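Local atomic coordinates of Rubredoxin\:oxygen oxidoreductase (Desulfovibrio gigas, PDB entry 1E5D), a protein that catalyses the four-electron reduction of one oxygen molecule to two water molecules, using a diiron centre and flavin mononucleotide. Residues Thr46-Val51 with Met151-Ala156; Thr138-Arg143 with Val213-Ala218. All coordinates share one frame; numbering follows the deposited sequence.

Followed from the N terminus, the chain reaches strand 46-48 of the seven-stranded sheet, then strand 136-141 of the six-stranded sheet, and returns along the neighbouring antiparallel strand 151-155. There interaction 1 closes its loop, joining the two sheets. Interaction 2 starts from 138-143, inside that loop, and closes beyond it at 213-218, which covers the end of helix 202-214 and the residues that follow, so the two closures cross. The evidence for their coupling is backbone pairing between strands 136-141 and 151-155; the contact centres are 13 Å apart. Together they tie sheet to sheet and sheet to outer helix within the metallo-beta-lactamase fold.

Interaction 1. Residues Thr46-Val51 with Met151-Ala156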
loop_
_atom_site.group_PDB
_atom_site.type_symbol
_atom_site.label_atom_id
_atom_site.label_comp_id
_atom_site.label_asym_id
_atom_site.label_seq_id
_atom_site.Cartn_x
_atom_site.Cartn_y
_atom_site.Cartn_z
ATOM N N THR A 46 -39.367 -20.049 1.997
ATOM C CA THR A 46 -37.949 -19.987 2.314
ATOM C C THR A 46 -37.223 -18.768 1.761
ATOM O O THR A 46 -37.423 -18.315 0.639
ATOM C CB THR A 46 -37.226 -21.246 1.784
ATOM O OG1 THR A 46 -37.826 -22.403 2.366
ATOM C CG2 THR A 46 -35.772 -21.222 2.215
ATOM N N LEU A 47 -36.346 -18.257 2.613
ATOM C CA LEU A 47 -35.437 -17.162 2.322
ATOM C C LEU A 47 -34.019 -17.692 2.164
ATOM O O LEU A 47 -33.466 -18.313 3.082
ATOM C CB LEU A 47 -35.510 -16.150 3.454
ATOM C CG LEU A 47 -35.222 -14.687 3.146
ATOM C CD1 LEU A 47 -34.087 -14.217 4.031
ATOM C CD2 LEU A 47 -34.897 -14.479 1.680
ATOM N N PHE A 48 -33.390 -17.479 1.005
ATOM C CA PHE A 48 -32.003 -17.875 0.807
ATOM C C PHE A 48 -31.122 -16.628 0.919
ATOM O O PHE A 48 -31.541 -15.612 0.362
ATOM C CB PHE A 48 -31.766 -18.536 -0.544
ATOM C CG PHE A 48 -32.544 -19.819 -0.767
ATOM C CD1 PHE A 48 -33.905 -19.780 -1.030
ATOM C CD2 PHE A 48 -31.901 -21.044 -0.709
ATOM C CE1 PHE A 48 -34.605 -20.958 -1.226
ATOM C CE2 PHE A 48 -32.601 -22.222 -0.905
ATOM C CZ PHE A 48 -33.964 -22.183 -1.163
ATOM N N ASP A 49 -29.995 -16.753 1.599
ATOM C CA ASP A 49 -29.062 -15.662 1.848
ATOM C C ASP A 49 -29.714 -14.626 2.772
ATOM O O ASP A 49 -30.843 -14.816 3.219
ATOM C CB ASP A 49 -28.623 -14.977 0.559
ATOM C CG ASP A 49 -28.240 -15.919 -0.563
ATOM O OD1 ASP A 49 -27.840 -17.060 -0.235
ATOM O OD2 ASP A 49 -28.317 -15.534 -1.757
ATOM N N THR A 50 -29.008 -13.544 3.013
ATOM C CA THR A 50 -29.429 -12.400 3.873
ATOM C C THR A 50 -28.803 -11.162 3.278
ATOM O O THR A 50 -28.433 -11.243 2.084
ATOM C CB THR A 50 -29.093 -12.807 5.306
ATOM O OG1 THR A 50 -30.364 -12.925 5.988
ATOM C CG2 THR A 50 -28.275 -11.860 6.150
ATOM N N VAL A 51 -28.621 -9.996 3.863
ATOM C CA VAL A 51 -27.795 -8.939 3.282
ATOM C C VAL A 51 -26.846 -8.354 4.319
ATOM O O VAL A 51 -26.825 -8.759 5.483
ATOM C CB VAL A 51 -28.670 -7.820 2.694
ATOM C CG1 VAL A 51 -29.492 -8.366 1.538
ATOM C CG2 VAL A 51 -29.573 -7.237 3.766
ATOM N N MET A 151 -21.714 -23.190 0.227
ATOM C CA MET A 151 -22.533 -24.212 -0.394
ATOM C C MET A 151 -23.543 -23.559 -1.326
ATOM O O MET A 151 -23.835 -22.375 -1.174
ATOM C CB MET A 151 -23.267 -25.052 0.649
ATOM C CG MET A 151 -24.578 -24.403 1.064
ATOM S SD MET A 151 -25.512 -25.421 2.223
ATOM C CE MET A 151 -26.698 -24.220 2.814
ATOM N N VAL A 152 -24.072 -24.308 -2.288
ATOM C CA VAL A 152 -25.029 -23.683 -3.206
ATOM C C VAL A 152 -26.340 -24.453 -3.193
ATOM O O VAL A 152 -26.397 -25.576 -2.684
ATOM C CB VAL A 152 -24.443 -23.590 -4.622
ATOM C CG1 VAL A 152 -23.062 -22.940 -4.572
ATOM C CG2 VAL A 152 -24.354 -24.963 -5.270
ATOM N N SER A 153 -27.397 -23.855 -3.743
ATOM C CA SER A 153 -28.711 -24.487 -3.693
ATOM C C SER A 153 -29.286 -24.677 -5.088
ATOM O O SER A 153 -29.286 -23.768 -5.905
ATOM C CB SER A 153 -29.699 -23.677 -2.854
ATOM O OG SER A 153 -29.448 -23.885 -1.477
ATOM N N TRP A 154 -29.769 -25.887 -5.310
ATOM C CA TRP A 154 -30.261 -26.282 -6.618
ATOM C C TRP A 154 -31.741 -26.651 -6.586
ATOM O O TRP A 154 -32.168 -27.488 -5.791
ATOM C CB TRP A 154 -29.453 -27.479 -7.111
ATOM C CG TRP A 154 -29.809 -27.994 -8.467
ATOM C CD1 TRP A 154 -30.085 -29.289 -8.810
ATOM C CD2 TRP A 154 -29.926 -27.223 -9.671
ATOM N NE1 TRP A 154 -30.369 -29.369 -10.150
ATOM C CE2 TRP A 154 -30.278 -28.117 -10.703
ATOM C CE3 TRP A 154 -29.769 -25.867 -9.975
ATOM C CZ2 TRP A 154 -30.471 -27.690 -12.016
ATOM C CZ3 TRP A 154 -29.963 -25.447 -11.281
ATOM C CH2 TRP A 154 -30.312 -26.358 -12.289
ATOM N N PHE A 155 -32.476 -26.002 -7.467
ATOM C CA PHE A 155 -33.841 -26.351 -7.833
ATOM C C PHE A 155 -33.780 -27.068 -9.186
ATOM O O PHE A 155 -33.761 -26.429 -10.239
ATOM C CB PHE A 155 -34.741 -25.120 -7.879
ATOM C CG PHE A 155 -35.134 -24.643 -6.485
ATOM C CD1 PHE A 155 -36.229 -25.175 -5.827
ATOM C CD2 PHE A 155 -34.392 -23.663 -5.846
ATOM C CE1 PHE A 155 -36.585 -24.762 -4.560
ATOM C CE2 PHE A 155 -34.743 -23.238 -4.578
ATOM C CZ PHE A 155 -35.834 -23.791 -3.932
ATOM N N ALA A 156 -33.715 -28.390 -9.107
ATOM C CA ALA A 156 -33.564 -29.236 -10.286
ATOM C C ALA A 156 -34.732 -29.059 -11.243
ATOM O O ALA A 156 -34.572 -28.925 -12.456
ATOM C CB ALA A 156 -33.424 -30.695 -9.880
#
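F48 and F155 meet between the two sheets of the metallo-beta-lactamase sandwich, F48 from strand 46-48 and F155 from strand 151-155. No hydrogen bond joins the segments, and their closest CA atoms, those of F48 and S153, are 8.6 Å apart; side chains therefore make the contact, burying 123 Å² in all. F48 and D49 were each modelled in two conformers, and this account holds for one.

In the aromatic part the two rings meet at an angle, centroids 5.8 Å apart and planes at 72°. The side chains approach from opposite directions, and F48 CZ lies 3.7 Å from F155 CE2, near the plane of the F155 ring at its edge. A chi1 of -61° sets CG of F48 anti to its carbonyl carbon, which carries the ring toward strand 151-155. F10 meets F155 edge-to-face, while V76 and I162 pack on F48.

The polar part is S153, whose hydroxyl is hydrogen-bonded to Q78 OE1. Q78 NE2 also bonds D49 OD1 in this conformer, and Q78 directly precedes H79, a ligand of the diiron centre; the side chains of H79 and F48 are about 10 Å apart. Towards F48 the serine offers van der Waals contact: OG sits at the ring edge, near its plane, 3.6 Å from CE2 of F48.

Interaction 2. Residues Thr138-Arg143 with Val213-Ala218; sequences TFYETR and VGAGVA
Y140 meets A215 and V217 where strand 136-141 of the six-stranded sheet packs against the chain leaving helix 202-214, on an outer flank of the metallo-beta-lactamase fold. The contact buries 95 Å², nearly all of it on these three residues, and the nearest CA pair, Y140 and A215, is 9.9 Å apart. The tyrosine bridges that gap.

Y140 contributes 46 Å², the largest share. Its chi1 of -67° sets CG anti to the carbonyl carbon, and the ring reaches out from the strand towards the helix end. Both partners approach the ring obliquely, at different atoms. H126 also meets this ring, with the planes at about 60°, and L212 and W154 pack against the same side chain.

At A215 the backbone turns out of the helix. The methyl group of this residue lies at the phenolic end of Y140: CB is 3.6 Å from OH and 4.1 Å from CZ of the tyrosine.

V217, two residues further on, uses a single branch. CG2, anti to the carbonyl carbon, comes 3.9 Å from Y140 CE2, and the tyrosine and valine side chains run past one another, pointing opposite ways. V217 also touches L212 and W154, so the strand, its neighbour 151-155 and the helix meet around one apolar patch.

Across the segments there is neither a hydrogen bond nor a salt bridge. The tyrosine hydroxyl meets A215 only through a methyl carbon, which suggests that dispersion and apolar burial, rather than directional polar bonds, account for this contact between the helix exit and the sheet.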
loop_
_atom_site.group_PDB
_atom_site.type_symbol
_atom_site.label_atom_id
_atom_site.label_comp_id
_atom_site.label_asym_id
_atom_site.label_seq_id
_atom_site.Cartn_x
_atom_site.Cartn_y
_atom_site.Cartn_z
ATOM N N THR A 138 -32.056 -28.858 -3.548
ATOM C CA THR A 138 -30.921 -29.742 -3.275
ATOM C C THR A 138 -29.658 -28.958 -2.947
ATOM O O THR A 138 -29.325 -27.972 -3.607
ATOM C CB THR A 138 -30.677 -30.668 -4.477
ATOM O OG1 THR A 138 -31.843 -31.484 -4.652
ATOM C CG2 THR A 138 -29.501 -31.592 -4.211
ATOM N N PHE A 139 -28.938 -29.386 -1.910
ATOM C CA PHE A 139 -27.783 -28.641 -1.433
ATOM C C PHE A 139 -26.457 -29.241 -1.873
ATOM O O PHE A 139 -26.209 -30.430 -1.670
ATOM C CB PHE A 139 -27.780 -28.566 0.103
ATOM C CG PHE A 139 -29.008 -27.867 0.660
ATOM C CD1 PHE A 139 -29.315 -26.578 0.267
ATOM C CD2 PHE A 139 -29.836 -28.506 1.562
ATOM C CE1 PHE A 139 -30.429 -25.931 0.770
ATOM C CE2 PHE A 139 -30.952 -27.864 2.063
ATOM C CZ PHE A 139 -31.254 -26.580 1.663
ATOM N N TYR A 140 -25.605 -28.394 -2.458
ATOM C CA TYR A 140 -24.265 -28.858 -2.814
ATOM C C TYR A 140 -23.210 -28.052 -2.067
ATOM O O TYR A 140 -23.348 -26.847 -1.852
ATOM C CB TYR A 140 -24.042 -28.796 -4.329
ATOM C CG TYR A 140 -24.917 -29.781 -5.070
ATOM C CD1 TYR A 140 -24.714 -31.151 -4.930
ATOM C CD2 TYR A 140 -25.942 -29.346 -5.897
ATOM C CE1 TYR A 140 -25.510 -32.061 -5.602
ATOM C CE2 TYR A 140 -26.743 -30.250 -6.571
ATOM C CZ TYR A 140 -26.521 -31.602 -6.418
ATOM O OH TYR A 140 -27.323 -32.494 -7.092
ATOM N N GLU A 141 -22.148 -28.750 -1.667
ATOM C CA GLU A 141 -21.060 -28.078 -0.966
ATOM C C GLU A 141 -20.008 -27.605 -1.964
ATOM O O GLU A 141 -19.681 -28.276 -2.941
ATOM C CB GLU A 141 -20.431 -28.998 0.074
ATOM C CG GLU A 141 -21.367 -29.398 1.204
ATOM C CD GLU A 141 -20.652 -30.165 2.300
ATOM O OE1 GLU A 141 -19.613 -30.801 2.026
ATOM O OE2 GLU A 141 -21.138 -30.124 3.447
ATOM N N THR A 142 -19.490 -26.418 -1.682
ATOM C CA THR A 142 -18.507 -25.766 -2.535
ATOM C C THR A 142 -17.420 -25.146 -1.665
ATOM O O THR A 142 -17.134 -23.957 -1.785
ATOM C CB THR A 142 -19.162 -24.695 -3.422
ATOM O OG1 THR A 142 -20.134 -23.949 -2.676
ATOM C CG2 THR A 142 -19.935 -25.344 -4.563
ATOM N N ARG A 143 -16.839 -25.972 -0.793
ATOM C CA ARG A 143 -15.802 -25.515 0.123
ATOM C C ARG A 143 -14.709 -24.750 -0.630
ATOM O O ARG A 143 -14.389 -25.124 -1.759
ATOM C CB ARG A 143 -15.198 -26.675 0.913
ATOM C CG ARG A 143 -16.159 -27.811 1.202
ATOM C CD ARG A 143 -16.464 -28.009 2.673
ATOM N NE ARG A 143 -15.788 -29.151 3.263
ATOM C CZ ARG A 143 -16.270 -30.195 3.914
ATOM N NH1 ARG A 143 -17.565 -30.366 4.139
ATOM N NH2 ARG A 143 -15.427 -31.124 4.367
ATOM N N VAL A 213 -21.949 -30.411 -12.739
ATOM C CA VAL A 213 -22.270 -30.938 -14.058
ATOM C C VAL A 213 -22.389 -32.458 -13.986
ATOM O O VAL A 213 -23.235 -33.029 -14.666
ATOM C CB VAL A 213 -21.210 -30.525 -15.091
ATOM C CG1 VAL A 213 -21.412 -31.222 -16.422
ATOM C CG2 VAL A 213 -21.257 -29.013 -15.279
ATOM N N GLY A 214 -21.534 -33.060 -13.170
ATOM C CA GLY A 214 -21.580 -34.501 -12.924
ATOM C C GLY A 214 -22.989 -34.850 -12.475
ATOM O O GLY A 214 -23.681 -35.675 -13.063
ATOM N N ALA A 215 -23.436 -34.164 -11.422
ATOM C CA ALA A 215 -24.865 -34.215 -11.106
ATOM C C ALA A 215 -25.606 -33.519 -12.229
ATOM O O ALA A 215 -25.035 -33.114 -13.252
ATOM C CB ALA A 215 -25.141 -33.600 -9.753
ATOM N N GLY A 216 -26.921 -33.305 -12.186
ATOM C CA GLY A 216 -27.418 -32.721 -13.449
ATOM C C GLY A 216 -27.662 -31.239 -13.349
ATOM O O GLY A 216 -28.756 -30.743 -13.643
ATOM N N VAL A 217 -26.649 -30.481 -12.922
ATOM C CA VAL A 217 -26.922 -29.051 -12.773
ATOM C C VAL A 217 -26.675 -28.299 -14.074
ATOM O O VAL A 217 -25.537 -28.015 -14.438
ATOM C CB VAL A 217 -26.082 -28.464 -11.628
ATOM C CG1 VAL A 217 -26.426 -27.005 -11.407
ATOM C CG2 VAL A 217 -26.307 -29.286 -10.365
ATOM N N ALA A 218 -27.776 -27.984 -14.743
ATOM C CA ALA A 218 -27.809 -27.202 -15.970
ATOM C C ALA A 218 -28.866 -26.102 -15.857
ATOM O O ALA A 218 -30.001 -26.239 -16.300
ATOM C CB ALA A 218 -28.085 -28.064 -17.185
#